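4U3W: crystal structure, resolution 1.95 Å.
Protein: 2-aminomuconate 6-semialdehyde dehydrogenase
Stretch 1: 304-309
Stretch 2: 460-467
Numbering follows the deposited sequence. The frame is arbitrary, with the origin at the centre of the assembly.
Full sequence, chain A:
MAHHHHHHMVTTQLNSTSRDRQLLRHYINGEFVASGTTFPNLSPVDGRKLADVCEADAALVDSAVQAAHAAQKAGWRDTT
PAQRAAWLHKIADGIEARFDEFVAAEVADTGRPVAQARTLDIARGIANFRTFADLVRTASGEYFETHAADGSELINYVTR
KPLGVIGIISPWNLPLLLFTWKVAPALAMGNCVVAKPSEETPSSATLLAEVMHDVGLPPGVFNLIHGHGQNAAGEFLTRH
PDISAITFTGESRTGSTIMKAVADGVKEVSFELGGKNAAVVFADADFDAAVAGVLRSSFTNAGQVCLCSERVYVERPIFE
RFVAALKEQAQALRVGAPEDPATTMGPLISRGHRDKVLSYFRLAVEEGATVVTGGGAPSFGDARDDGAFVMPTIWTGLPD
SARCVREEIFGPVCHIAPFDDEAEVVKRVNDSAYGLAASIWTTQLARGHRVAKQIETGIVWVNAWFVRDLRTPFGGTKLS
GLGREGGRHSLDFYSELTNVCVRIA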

# COMPACT_ATOMS: atom_id res chain seq x y z
N GLN A 304 -16.35 -27.34 18.91
CA GLN A 304 -15.03 -27.78 18.42
C GLN A 304 -14.46 -26.81 17.34
O GLN A 304 -14.18 -27.19 16.20
CB GLN A 304 -15.14 -29.20 17.87
CG GLN A 304 -15.60 -30.25 18.89
CD GLN A 304 -15.88 -31.62 18.22
OE1 GLN A 304 -15.27 -32.63 18.58
NE2 GLN A 304 -16.85 -31.66 17.29
N VAL A 305 -14.37 -25.53 17.69
CA VAL A 305 -13.71 -24.55 16.80
C VAL A 305 -12.72 -23.85 17.68
O VAL A 305 -13.03 -23.60 18.84
CB VAL A 305 -14.69 -23.57 16.21
CG1 VAL A 305 -13.98 -22.74 15.13
CG2 VAL A 305 -15.84 -24.32 15.58
N CYS A 306 -11.53 -23.54 17.16
CA CYS A 306 -10.52 -22.89 18.01
C CYS A 306 -11.02 -21.54 18.52
O CYS A 306 -10.57 -21.03 19.56
CB CYS A 306 -9.20 -22.70 17.24
SG CYS A 306 -9.27 -21.64 15.77
N LEU A 307 -11.96 -20.99 17.76
CA LEU A 307 -12.52 -19.65 18.01
C LEU A 307 -13.71 -19.61 18.98
O LEU A 307 -14.24 -18.50 19.29
CB LEU A 307 -12.95 -19.06 16.69
CG LEU A 307 -11.86 -18.92 15.61
CD1 LEU A 307 -12.50 -18.64 14.26
CD2 LEU A 307 -10.85 -17.82 16.00
N CYS A 308 -14.14 -20.78 19.44
CA CYS A 308 -15.34 -20.80 20.32
C CYS A 308 -15.12 -20.08 21.63
O CYS A 308 -14.00 -19.97 22.12
CB CYS A 308 -15.81 -22.25 20.61
SG CYS A 308 -16.72 -22.91 19.20
N SER A 309 -16.22 -19.55 22.17
CA SER A 309 -16.19 -18.84 23.42
C SER A 309 -16.44 -19.82 24.57
O SER A 309 -17.59 -20.22 24.79
CB SER A 309 -17.26 -17.71 23.45
OG SER A 309 -18.56 -18.28 23.29
N VAL A 460 -10.79 -9.38 17.12
CA VAL A 460 -11.89 -9.00 18.05
C VAL A 460 -13.14 -8.70 17.22
O VAL A 460 -13.03 -7.85 16.31
CB VAL A 460 -11.57 -7.73 18.90
CG1 VAL A 460 -12.81 -7.35 19.82
CG2 VAL A 460 -10.24 -7.89 19.75
N TRP A 461 -14.24 -9.44 17.46
CA TRP A 461 -15.53 -9.14 16.82
C TRP A 461 -16.42 -8.26 17.73
O TRP A 461 -16.43 -8.46 18.93
CB TRP A 461 -16.30 -10.42 16.45
CG TRP A 461 -15.71 -11.16 15.30
CD1 TRP A 461 -15.75 -10.82 13.95
CD2 TRP A 461 -14.97 -12.38 15.38
NE1 TRP A 461 -15.08 -11.76 13.21
CE2 TRP A 461 -14.58 -12.72 14.06
CE3 TRP A 461 -14.58 -13.20 16.44
CZ2 TRP A 461 -13.82 -13.86 13.77
CZ3 TRP A 461 -13.83 -14.37 16.15
CH2 TRP A 461 -13.46 -14.67 14.83
N VAL A 462 -17.14 -7.29 17.13
CA VAL A 462 -18.08 -6.46 17.88
C VAL A 462 -19.48 -6.72 17.29
O VAL A 462 -19.72 -6.44 16.07
CB VAL A 462 -17.71 -4.93 17.80
CG1 VAL A 462 -18.65 -4.10 18.71
CG2 VAL A 462 -16.26 -4.74 18.27
N ASN A 463 -20.35 -7.30 18.13
CA ASN A 463 -21.67 -7.71 17.70
C ASN A 463 -21.64 -8.74 16.55
O ASN A 463 -22.49 -8.71 15.66
CB ASN A 463 -22.54 -6.45 17.31
CG ASN A 463 -22.73 -5.51 18.51
OD1 ASN A 463 -22.73 -5.97 19.66
ND2 ASN A 463 -22.86 -4.20 18.25
N ALA A 464 -20.68 -9.67 16.59
CA ALA A 464 -20.54 -10.67 15.59
C ALA A 464 -19.62 -11.79 16.16
O ALA A 464 -19.09 -11.66 17.25
CB ALA A 464 -19.95 -10.08 14.28
N TRP A 465 -19.44 -12.84 15.39
CA TRP A 465 -18.52 -13.92 15.73
C TRP A 465 -18.22 -14.74 14.45
O TRP A 465 -19.11 -15.00 13.64
CB TRP A 465 -19.11 -14.80 16.85
CG TRP A 465 -18.20 -15.98 17.20
CD1 TRP A 465 -17.03 -15.94 17.92
CD2 TRP A 465 -18.35 -17.34 16.76
NE1 TRP A 465 -16.46 -17.23 17.99
CE2 TRP A 465 -17.26 -18.10 17.29
CE3 TRP A 465 -19.32 -18.00 16.00
CZ2 TRP A 465 -17.11 -19.47 17.07
CZ3 TRP A 465 -19.17 -19.38 15.78
CH2 TRP A 465 -18.05 -20.10 16.32
N PHE A 466 -16.95 -15.08 14.27
CA PHE A 466 -16.50 -15.97 13.19
C PHE A 466 -16.97 -15.42 11.82
O PHE A 466 -17.50 -16.16 10.98
CB PHE A 466 -16.98 -17.40 13.46
CG PHE A 466 -16.23 -18.49 12.67
CD1 PHE A 466 -15.04 -18.23 12.03
CD2 PHE A 466 -16.73 -19.77 12.63
CE1 PHE A 466 -14.36 -19.22 11.31
CE2 PHE A 466 -16.04 -20.80 11.92
CZ PHE A 466 -14.87 -20.51 11.27
N VAL A 467 -16.77 -14.11 11.62
CA VAL A 467 -16.91 -13.46 10.31
C VAL A 467 -15.53 -13.28 9.74
O VAL A 467 -14.71 -12.50 10.27
CB VAL A 467 -17.62 -12.11 10.43
CG1 VAL A 467 -17.54 -11.34 9.08
CG2 VAL A 467 -19.05 -12.38 10.85

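A turn can meet a distant loop without any strand pairing if one side chain of the turn packs against several aromatic rings and a backbone carbonyl is left free to accept a hydrogen bond. The contact between residues 304-309 and 460-467 of this dehydrogenase illustrates the principle. The first stretch folds into a type I beta turn from Val305 to Cys308, closed by the backbone hydrogen bond from Cys308 N to Val305 O at 3.1 Å. The second leaves a strand after Val462 and continues as loop. The backbones stay well apart: the nearest CA atoms, those of Leu307 and Phe466, are 7.3 Å from each other, so side chains must span the gap.

Leu307 does most of this work. Its CA-to-CB bond points toward the second stretch, and its m,t conformation carries CD1 to 3.4 Å from Phe466 CD1 and 4.1 Å from Trp461 CH2. The methyl group meets the Trp461 ring at the edge, near its plane, but approaches the Phe466 ring obliquely. These are apolar contacts, favoured because they remove hydrocarbon surface from water; neither is an aromatic stack.

The same residue also supplies the one hydrogen bond between the stretches. Trp465 NE1 donates to Leu307 O at 2.9 Å, with a nearly straight N-H...O angle of 161°. Trp465, with chi1 at t and chi2 at 75°, points its N-H at Leu307 O, which lies at the ring edge, near its plane, as an in-plane N-H requires. A buried indole thus satisfies its single polar group while its carbon atoms pack: Trp465 CZ2 lies 4.2 Å from Leu307 CB and 4.1 Å from Cys308 SG. Cys308 reaches this ring although its CA-to-CB bond points away from the second stretch. Its chi1 of -78° (m) leaves SG 5.2 Å from the centroid of the Trp465 six-membered ring, an oblique sulfur-aromatic approach.

Phe466 adopts a t rotamer on a backbone with positive phi (55°), and its CA-to-CB bond points toward the turn. Beyond Leu307, its ring reaches Val305, whose t rotamer sets CG1 4.3 Å from Phe466 CE2 in a looser apolar contact. Trp461, an m rotamer with chi2 at -74°, divides its ring between two tasks: CH2 meets Leu307 CD1, while NE1 donates to Val467 O at 3.1 Å, a bond within its own stretch that links strand to loop. Together the contacts bury 274 Å², a modest area in which one leucine touches all three aromatic side chains.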